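Local atomic coordinates of putative fimbrium anchoring subunit Fim4B (Bacteroides ovatus, PDB entry 5CAG), a protein that probably serves as the fimbrium anchoring subunit, a predicted lipoprotein that would hold the pilus at the bacterial outer membrane. Residues R68-V73 with E87-I92; W112-L117 with T203-V208. All blocks are in the same frame, centred on the assembly; numbering follows the deposited sequence.

Interaction 1 (R68-V73 with E87-I92); sequences RYSVVV and ESYETI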
ATOM      1  N   ARG A  68      18.673 -12.098  18.565  1.00119.14           N
ATOM      2  CA  ARG A  68      18.144 -12.317  17.215  1.00116.02           C
ATOM      3  C   ARG A  68      16.767 -11.677  17.118  1.00117.61           C
ATOM      4  O   ARG A  68      15.901 -11.937  17.968  1.00120.14           O
ATOM      5  CB  ARG A  68      18.051 -13.813  16.863  1.00118.44           C
ATOM      6  CG  ARG A  68      19.363 -14.546  16.573  1.00130.94           C
ATOM      7  CD  ARG A  68      19.129 -15.953  16.009  1.00146.01           C
ATOM      8  NE  ARG A  68      18.069 -16.689  16.714  1.00163.00           N
ATOM      9  CZ  ARG A  68      16.980 -17.196  16.139  1.00177.63           C
ATOM     10  NH1 ARG A  68      16.804 -17.096  14.825  1.00156.92           N
ATOM     11  NH2 ARG A  68      16.066 -17.822  16.871  1.00170.16           N
ATOM     12  N   TYR A  69      16.567 -10.848  16.087  1.00109.13           N
ATOM     13  CA  TYR A  69      15.319 -10.132  15.840  1.00106.59           C
ATOM     14  C   TYR A  69      14.814 -10.225  14.413  1.00105.90           C
ATOM     15  O   TYR A  69      15.545 -10.596  13.494  1.00106.16           O
ATOM     16  CB  TYR A  69      15.510  -8.628  16.108  1.00107.13           C
ATOM     17  CG  TYR A  69      15.908  -8.270  17.511  1.00113.13           C
ATOM     18  CD1 TYR A  69      14.947  -8.054  18.495  1.00117.02           C
ATOM     19  CD2 TYR A  69      17.242  -8.077  17.847  1.00115.75           C
ATOM     20  CE1 TYR A  69      15.308  -7.719  19.797  1.00121.21           C
ATOM     21  CE2 TYR A  69      17.618  -7.749  19.147  1.00120.16           C
ATOM     22  CZ  TYR A  69      16.646  -7.558  20.117  1.00129.74           C
ATOM     23  OH  TYR A  69      17.008  -7.215  21.391  1.00133.59           O
ATOM     24  N   SER A  70      13.580  -9.781  14.229  1.00 97.85           N
ATOM     25  CA  SER A  70      12.933  -9.543  12.954  1.00 93.65           C
ATOM     26  C   SER A  70      12.695  -8.036  12.971  1.00 94.92           C
ATOM     27  O   SER A  70      12.362  -7.515  14.035  1.00 96.58           O
ATOM     28  CB  SER A  70      11.659 -10.366  12.834  1.00 96.02           C
ATOM     29  OG  SER A  70      11.941 -11.747  12.690  1.00102.30           O
ATOM     30  N   VAL A  71      12.970  -7.302  11.888  1.00 87.40           N
ATOM     31  CA  VAL A  71      12.828  -5.842  11.969  1.00 85.72           C
ATOM     32  C   VAL A  71      11.825  -5.308  10.938  1.00 87.36           C
ATOM     33  O   VAL A  71      11.715  -5.868   9.838  1.00 87.69           O
ATOM     34  CB  VAL A  71      14.210  -5.132  11.812  1.00 89.31           C
ATOM     35  CG1 VAL A  71      14.103  -3.625  12.029  1.00 87.92           C
ATOM     36  CG2 VAL A  71      15.249  -5.722  12.751  1.00 91.75           C
ATOM     37  N   VAL A  72      11.123  -4.210  11.289  1.00 80.65           N
ATOM     38  CA  VAL A  72      10.224  -3.496  10.376  1.00 78.58           C
ATOM     39  C   VAL A  72      10.487  -1.991  10.498  1.00 85.37           C
ATOM     40  O   VAL A  72      10.704  -1.483  11.601  1.00 88.04           O
ATOM     41  CB  VAL A  72       8.697  -3.791  10.478  1.00 80.74           C
ATOM     42  CG1 VAL A  72       8.361  -5.223  10.114  1.00 80.79           C
ATOM     43  CG2 VAL A  72       8.133  -3.421  11.836  1.00 82.03           C
ATOM     44  N   VAL A  73      10.497  -1.290   9.362  1.00 79.57           N
ATOM     45  CA  VAL A  73      10.655   0.159   9.323  1.00 78.51           C
ATOM     46  C   VAL A  73       9.658   0.683   8.330  1.00 82.99           C
ATOM     47  O   VAL A  73       9.713   0.299   7.150  1.00 83.58           O
ATOM     48  CB  VAL A  73      12.073   0.672   8.984  1.00 81.13           C
ATOM     49  CG1 VAL A  73      12.152   2.178   9.208  1.00 80.29           C
ATOM     50  CG2 VAL A  73      13.140  -0.047   9.788  1.00 82.54           C
ATOM     51  N   GLU A  87       1.555  -6.172  16.964  1.00100.30           N
ATOM     52  CA  GLU A  87       2.000  -7.002  18.092  1.00104.08           C
ATOM     53  C   GLU A  87       3.016  -8.097  17.643  1.00107.23           C
ATOM     54  O   GLU A  87       3.882  -8.482  18.434  1.00108.76           O
ATOM     55  CB  GLU A  87       0.795  -7.627  18.838  1.00108.87           C
ATOM     56  CG  GLU A  87      -0.141  -8.481  17.978  1.00121.65           C
ATOM     57  CD  GLU A  87      -1.346  -7.824  17.314  1.00147.20           C
ATOM     58  OE1 GLU A  87      -1.600  -6.619  17.552  1.00149.55           O
ATOM     59  OE2 GLU A  87      -2.067  -8.540  16.580  1.00136.92           O
ATOM     60  N   SER A  88       2.927  -8.566  16.383  1.00100.76           N
ATOM     61  CA  SER A  88       3.815  -9.593  15.844  1.00100.47           C
ATOM     62  C   SER A  88       4.313  -9.243  14.447  1.00101.35           C
ATOM     63  O   SER A  88       3.550  -8.717  13.638  1.00 99.33           O
ATOM     64  CB  SER A  88       3.098 -10.937  15.798  1.00106.41           C
ATOM     65  OG  SER A  88       3.744 -11.838  14.912  1.00119.15           O
ATOM     66  N   TYR A  89       5.571  -9.609  14.139  1.00 97.37           N
ATOM     67  CA  TYR A  89       6.172  -9.416  12.816  1.00 93.91           C
ATOM     68  C   TYR A  89       5.266 -10.065  11.760  1.00 99.50           C
ATOM     69  O   TYR A  89       4.853  -9.393  10.815  1.00 96.97           O
ATOM     70  CB  TYR A  89       7.597 -10.029  12.803  1.00 94.75           C
ATOM     71  CG  TYR A  89       8.401  -9.873  11.525  1.00 92.30           C
ATOM     72  CD1 TYR A  89       8.976  -8.650  11.183  1.00 91.42           C
ATOM     73  CD2 TYR A  89       8.699 -10.977  10.725  1.00 93.20           C
ATOM     74  CE1 TYR A  89       9.768  -8.515  10.041  1.00 90.09           C
ATOM     75  CE2 TYR A  89       9.491 -10.857   9.583  1.00 91.87           C
ATOM     76  CZ  TYR A  89      10.023  -9.623   9.243  1.00 97.60           C
ATOM     77  OH  TYR A  89      10.778  -9.488   8.100  1.00 95.32           O
ATOM     78  N   GLU A  90       4.844 -11.325  12.009  1.00100.76           N
ATOM     79  CA  GLU A  90       3.990 -12.124  11.120  1.00101.70           C
ATOM     80  C   GLU A  90       2.566 -11.549  10.923  1.00104.39           C
ATOM     81  O   GLU A  90       1.895 -11.980   9.983  1.00105.14           O
ATOM     82  CB  GLU A  90       3.900 -13.585  11.603  1.00107.38           C
ATOM     83  CG  GLU A  90       5.196 -14.383  11.421  1.00128.38           C
ATOM     84  CD  GLU A  90       5.571 -14.867  10.022  1.00162.45           C
ATOM     85  OE1 GLU A  90       4.783 -15.637   9.423  1.00171.21           O
ATOM     86  OE2 GLU A  90       6.687 -14.536   9.557  1.00153.19           O
ATOM     87  N   THR A  91       2.124 -10.561  11.738  1.00 97.98           N
ATOM     88  CA  THR A  91       0.772 -10.003  11.596  1.00 95.74           C
ATOM     89  C   THR A  91       0.691  -8.505  11.232  1.00 95.12           C
ATOM     90  O   THR A  91      -0.395  -8.070  10.821  1.00 93.48           O
ATOM     91  CB  THR A  91      -0.051 -10.220  12.873  1.00 99.35           C
ATOM     92  OG1 THR A  91       0.621  -9.652  13.990  1.00 95.96           O
ATOM     93  CG2 THR A  91      -0.347 -11.668  13.129  1.00100.71           C
ATOM     94  N   ILE A  92       1.784  -7.717  11.404  1.00 89.19           N
ATOM     95  CA  ILE A  92       1.770  -6.269  11.140  1.00 85.93           C
ATOM     96  C   ILE A  92       1.430  -6.050   9.648  1.00 88.90           C
ATOM     97  O   ILE A  92       2.151  -6.492   8.742  1.00 89.19           O
ATOM     98  CB  ILE A  92       3.042  -5.532  11.658  1.00 87.86           C
ATOM     99  CG1 ILE A  92       2.914  -4.007  11.499  1.00 85.42           C
ATOM    100  CG2 ILE A  92       4.340  -6.077  11.060  1.00 88.22           C
ATOM    101  CD1 ILE A  92       3.927  -3.176  12.284  1.00 86.95           C
TER

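Interaction 2 (W112-L117 with T203-V208); sequences WSPDSL and TAFKQV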
ATOM      1  N   TRP A 112     -10.407   2.881   0.395  1.00 76.95           N
ATOM      2  CA  TRP A 112      -9.668   3.986  -0.204  1.00 76.68           C
ATOM      3  C   TRP A 112      -8.369   3.522  -0.820  1.00 82.06           C
ATOM      4  O   TRP A 112      -7.829   2.513  -0.374  1.00 82.70           O
ATOM      5  CB  TRP A 112      -9.352   5.045   0.847  1.00 75.95           C
ATOM      6  CG  TRP A 112     -10.537   5.599   1.571  1.00 78.79           C
ATOM      7  CD1 TRP A 112     -10.914   5.325   2.850  1.00 83.43           C
ATOM      8  CD2 TRP A 112     -11.444   6.598   1.092  1.00 79.20           C
ATOM      9  NE1 TRP A 112     -12.036   6.051   3.182  1.00 84.26           N
ATOM     10  CE2 TRP A 112     -12.370   6.857   2.128  1.00 84.93           C
ATOM     11  CE3 TRP A 112     -11.571   7.302  -0.118  1.00 79.84           C
ATOM     12  CZ2 TRP A 112     -13.404   7.787   1.990  1.00 85.15           C
ATOM     13  CZ3 TRP A 112     -12.581   8.244  -0.242  1.00 81.98           C
ATOM     14  CH2 TRP A 112     -13.486   8.475   0.799  1.00 84.10           C
ATOM     15  N   SER A 113      -7.858   4.255  -1.844  1.00 78.65           N
ATOM     16  CA  SER A 113      -6.559   3.951  -2.475  1.00 77.58           C
ATOM     17  C   SER A 113      -5.451   4.286  -1.488  1.00 79.82           C
ATOM     18  O   SER A 113      -5.564   5.282  -0.763  1.00 79.31           O
ATOM     19  CB  SER A 113      -6.349   4.703  -3.791  1.00 80.42           C
ATOM     20  OG  SER A 113      -7.396   5.615  -4.090  1.00 90.96           O
ATOM     21  N   PRO A 114      -4.434   3.410  -1.361  1.00 74.86           N
ATOM     22  CA  PRO A 114      -3.388   3.646  -0.369  1.00 73.86           C
ATOM     23  C   PRO A 114      -2.466   4.780  -0.759  1.00 77.51           C
ATOM     24  O   PRO A 114      -2.089   4.873  -1.918  1.00 76.74           O
ATOM     25  CB  PRO A 114      -2.647   2.315  -0.340  1.00 75.54           C
ATOM     26  CG  PRO A 114      -2.848   1.740  -1.666  1.00 79.91           C
ATOM     27  CD  PRO A 114      -4.224   2.125  -2.055  1.00 76.12           C
ATOM     28  N   ASP A 115      -2.109   5.656   0.209  1.00 75.35           N
ATOM     29  CA  ASP A 115      -1.162   6.738  -0.065  1.00 74.84           C
ATOM     30  C   ASP A 115       0.271   6.163   0.036  1.00 80.19           C
ATOM     31  O   ASP A 115       0.410   4.938   0.102  1.00 80.31           O
ATOM     32  CB  ASP A 115      -1.396   7.990   0.789  1.00 76.73           C
ATOM     33  CG  ASP A 115      -1.469   7.819   2.279  1.00 85.75           C
ATOM     34  OD1 ASP A 115      -2.121   6.851   2.735  1.00 84.36           O
ATOM     35  OD2 ASP A 115      -0.968   8.712   2.994  1.00 96.84           O
ATOM     36  N   SER A 116       1.329   6.991  -0.061  1.00 76.25           N
ATOM     37  CA  SER A 116       2.670   6.418  -0.129  1.00 75.29           C
ATOM     38  C   SER A 116       3.137   5.757   1.174  1.00 76.38           C
ATOM     39  O   SER A 116       3.037   6.338   2.249  1.00 76.31           O
ATOM     40  CB  SER A 116       3.673   7.450  -0.612  1.00 80.07           C
ATOM     41  OG  SER A 116       3.287   7.842  -1.922  1.00 92.99           O
ATOM     42  N   LEU A 117       3.588   4.489   1.048  1.00 70.80           N
ATOM     43  CA  LEU A 117       4.143   3.678   2.141  1.00 69.07           C
ATOM     44  C   LEU A 117       5.518   3.176   1.727  1.00 72.27           C
ATOM     45  O   LEU A 117       5.707   2.746   0.573  1.00 71.37           O
ATOM     46  CB  LEU A 117       3.225   2.514   2.545  1.00 67.75           C
ATOM     47  CG  LEU A 117       3.628   1.696   3.752  1.00 70.65           C
ATOM     48  CD1 LEU A 117       3.443   2.462   5.075  1.00 69.58           C
ATOM     49  CD2 LEU A 117       2.857   0.455   3.779  1.00 72.86           C
ATOM     50  N   THR A 203      -4.071   3.710  -6.963  1.00 70.73           N
ATOM     51  CA  THR A 203      -2.888   3.044  -6.417  1.00 69.81           C
ATOM     52  C   THR A 203      -3.266   1.746  -5.744  1.00 75.22           C
ATOM     53  O   THR A 203      -4.414   1.580  -5.334  1.00 76.35           O
ATOM     54  CB  THR A 203      -2.195   3.925  -5.384  1.00 69.69           C
ATOM     55  OG1 THR A 203      -3.107   4.183  -4.323  1.00 70.04           O
ATOM     56  CG2 THR A 203      -1.658   5.211  -5.953  1.00 68.66           C
ATOM     57  N   ALA A 204      -2.293   0.851  -5.582  1.00 70.56           N
ATOM     58  CA  ALA A 204      -2.436  -0.422  -4.895  1.00 70.26           C
ATOM     59  C   ALA A 204      -1.079  -0.850  -4.353  1.00 75.45           C
ATOM     60  O   ALA A 204      -0.045  -0.359  -4.819  1.00 75.02           O
ATOM     61  CB  ALA A 204      -2.985  -1.466  -5.846  1.00 71.67           C
ATOM     62  N   PHE A 205      -1.065  -1.742  -3.356  1.00 72.35           N
ATOM     63  CA  PHE A 205       0.189  -2.250  -2.825  1.00 71.86           C
ATOM     64  C   PHE A 205       0.819  -3.200  -3.823  1.00 78.07           C
ATOM     65  O   PHE A 205       0.107  -3.819  -4.634  1.00 79.13           O
ATOM     66  CB  PHE A 205      -0.022  -2.957  -1.474  1.00 73.91           C
ATOM     67  CG  PHE A 205      -0.358  -2.014  -0.341  1.00 74.63           C
ATOM     68  CD1 PHE A 205       0.576  -1.088   0.119  1.00 76.48           C
ATOM     69  CD2 PHE A 205      -1.617  -2.024   0.244  1.00 76.25           C
ATOM     70  CE1 PHE A 205       0.249  -0.188   1.150  1.00 76.06           C
ATOM     71  CE2 PHE A 205      -1.936  -1.125   1.272  1.00 77.88           C
ATOM     72  CZ  PHE A 205      -0.997  -0.222   1.722  1.00 74.76           C
ATOM     73  N   LYS A 206       2.170  -3.298  -3.785  1.00 75.01           N
ATOM     74  CA  LYS A 206       2.955  -4.255  -4.587  1.00 75.40           C
ATOM     75  C   LYS A 206       2.509  -5.675  -4.215  1.00 81.15           C
ATOM     76  O   LYS A 206       2.180  -5.919  -3.042  1.00 81.14           O
ATOM     77  CB  LYS A 206       4.463  -4.097  -4.305  1.00 76.12           C
ATOM     78  CG  LYS A 206       5.180  -3.046  -5.114  1.00 71.71           C
ATOM     79  CD  LYS A 206       6.690  -3.110  -4.865  1.00 73.71           C
ATOM     80  CE  LYS A 206       7.420  -2.050  -5.662  1.00 72.65           C
ATOM     81  NZ  LYS A 206       8.776  -1.772  -5.134  1.00 70.93           N
ATOM     82  N   GLN A 207       2.469  -6.602  -5.179  1.00 79.12           N
ATOM     83  CA  GLN A 207       2.071  -7.979  -4.852  1.00 81.03           C
ATOM     84  C   GLN A 207       3.122  -8.602  -3.932  1.00 85.62           C
ATOM     85  O   GLN A 207       2.788  -9.324  -2.980  1.00 86.19           O
ATOM     86  CB  GLN A 207       1.887  -8.812  -6.126  1.00 84.14           C
ATOM     87  CG  GLN A 207       0.856  -9.915  -5.997  1.00107.57           C
ATOM     88  CD  GLN A 207       0.877 -10.773  -7.229  1.00140.00           C
ATOM     89  OE1 GLN A 207       1.616 -11.758  -7.300  1.00137.42           O
ATOM     90  NE2 GLN A 207       0.120 -10.382  -8.248  1.00139.38           N
ATOM     91  N   VAL A 208       4.404  -8.289  -4.230  1.00 81.46           N
ATOM     92  CA  VAL A 208       5.570  -8.730  -3.482  1.00 81.47           C
ATOM     93  C   VAL A 208       6.647  -7.665  -3.488  1.00 83.09           C
ATOM     94  O   VAL A 208       6.919  -7.057  -4.540  1.00 83.81           O
ATOM     95  CB  VAL A 208       6.190 -10.063  -3.999  1.00 87.18           C
ATOM     96  CG1 VAL A 208       7.094 -10.687  -2.935  1.00 87.97           C
ATOM     97  CG2 VAL A 208       5.130 -11.068  -4.429  1.00 88.93           C
TER

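Interaction 1 (R68-V73 with E87-I92)
The connection between strands 81-84 and 93-96 folds over one face of strand 67-75, in a domain of a family assigned to the transthyretin clan, and sets a tyrosine ring at a slant against the strand, with Ser70 and Val72 on its two sides. Residue alternation sets the geometry: Ser70 and Val72 direct their side chains at the loop, while Val71 points the other way and packs on Trp138. The loop is shaped by a tight turn in which Ser88 O accepts backbone bonds from both Thr91 N and Ile92 N, the latter at 3.0 Å. This turn puts Tyr89 and Ile92 on the same, strand-facing side.

Tyr89 holds CG anti to its backbone N (chi1 -178°), and the long axis of its ring runs crosswise to the strand. Ser70 CB sits over the ring centre, 3.5 Å from the centroid and only 11° off the normal, so the contact is a CH-pi interaction with the face. Ser70 OG leaves that contact beside its own backbone N and bonds to Asp123 O. Val71 O approaches at the edge, near the ring plane, 3.3 Å from Tyr89 CE1. Val72, on the other side of that plane from Ser70 CB, brings CG1 obliquely to within 3.6 Å of Tyr89 CE1. The same methyl also meets the branch methyl of the isoleucine, Val72 CG1 to Ile92 CG2 being 4.2 Å.

The phenol end reaches strand 118-127, where Tyr89 OH bonds to Asp123 OD1 and Asn121 ND2. Tyr42 of strand 36-43 packs against both Tyr89 and Ile92. The chemistry therefore divides: Ser70 over one face and Val72 obliquely beyond the other bound the ring, whereas two polar partners on strand 118-127 satisfy the buried hydroxyl and probably limit sliding in the ring plane.

Interaction 2 (W112-L117 with T203-V208)
Ser113 brings the loop 112-117 to the end of strand 197-205: its CA lies 5.5 Å from Thr203 CA, and its CB points at the threonine. Pro114 then buries the largest share of any residue here. Its carbonyl oxygen accepts a 2.7 Å hydrogen bond from Thr203 OG1, which arrives in the carbonyl plane on a lone pair, at a C=O...donor angle of 135°. Thr203 reaches it with OG1 between its backbone N and carbonyl carbon (chi1 60°). The ring of the same proline also packs: Pro114 CB lies over a face of the Phe205 ring, 4.1 Å from the centroid and 28° off the normal, an off-centre CH-pi contact. Asp115 turns away, and its two carboxylate oxygens take backbone N-H groups of Glu79 and Ile81. Leu117 returns to the interface, crossing the phenylalanine obliquely with Leu117 CD2 3.8 Å from Phe205 CE1. Ile81 packs on Pro114, Leu117 and Phe205 together, closing a small apolar cluster. Leu117 and Lys206 both share backbone bonds with Val143 of strand 134-154, so this is proline-aromatic packing where a loop and a strand end converge on one long beta strand.

Overall arrangement
Along the chain the two contacts come in series, interaction 1 being complete before interaction 2 begins. Their centres are 20 Å apart and their nearest atoms about 7 Å, so they do not touch. Strands 81-84 and 93-96 relate them: the loop joining these strands supplies segment 87-92, while Ile81 and Ala94 within them pack on interaction 2. Strand 118-127, which follows directly on segment 112-117, pairs with strand 67-75 of interaction 1. The centre of interaction 1 lies about 17 Å from that of the chain and the centre of interaction 2 about 3 Å, so the first packs a loop on a strand off-centre, and the second, near the middle, joins segments 86 residues apart.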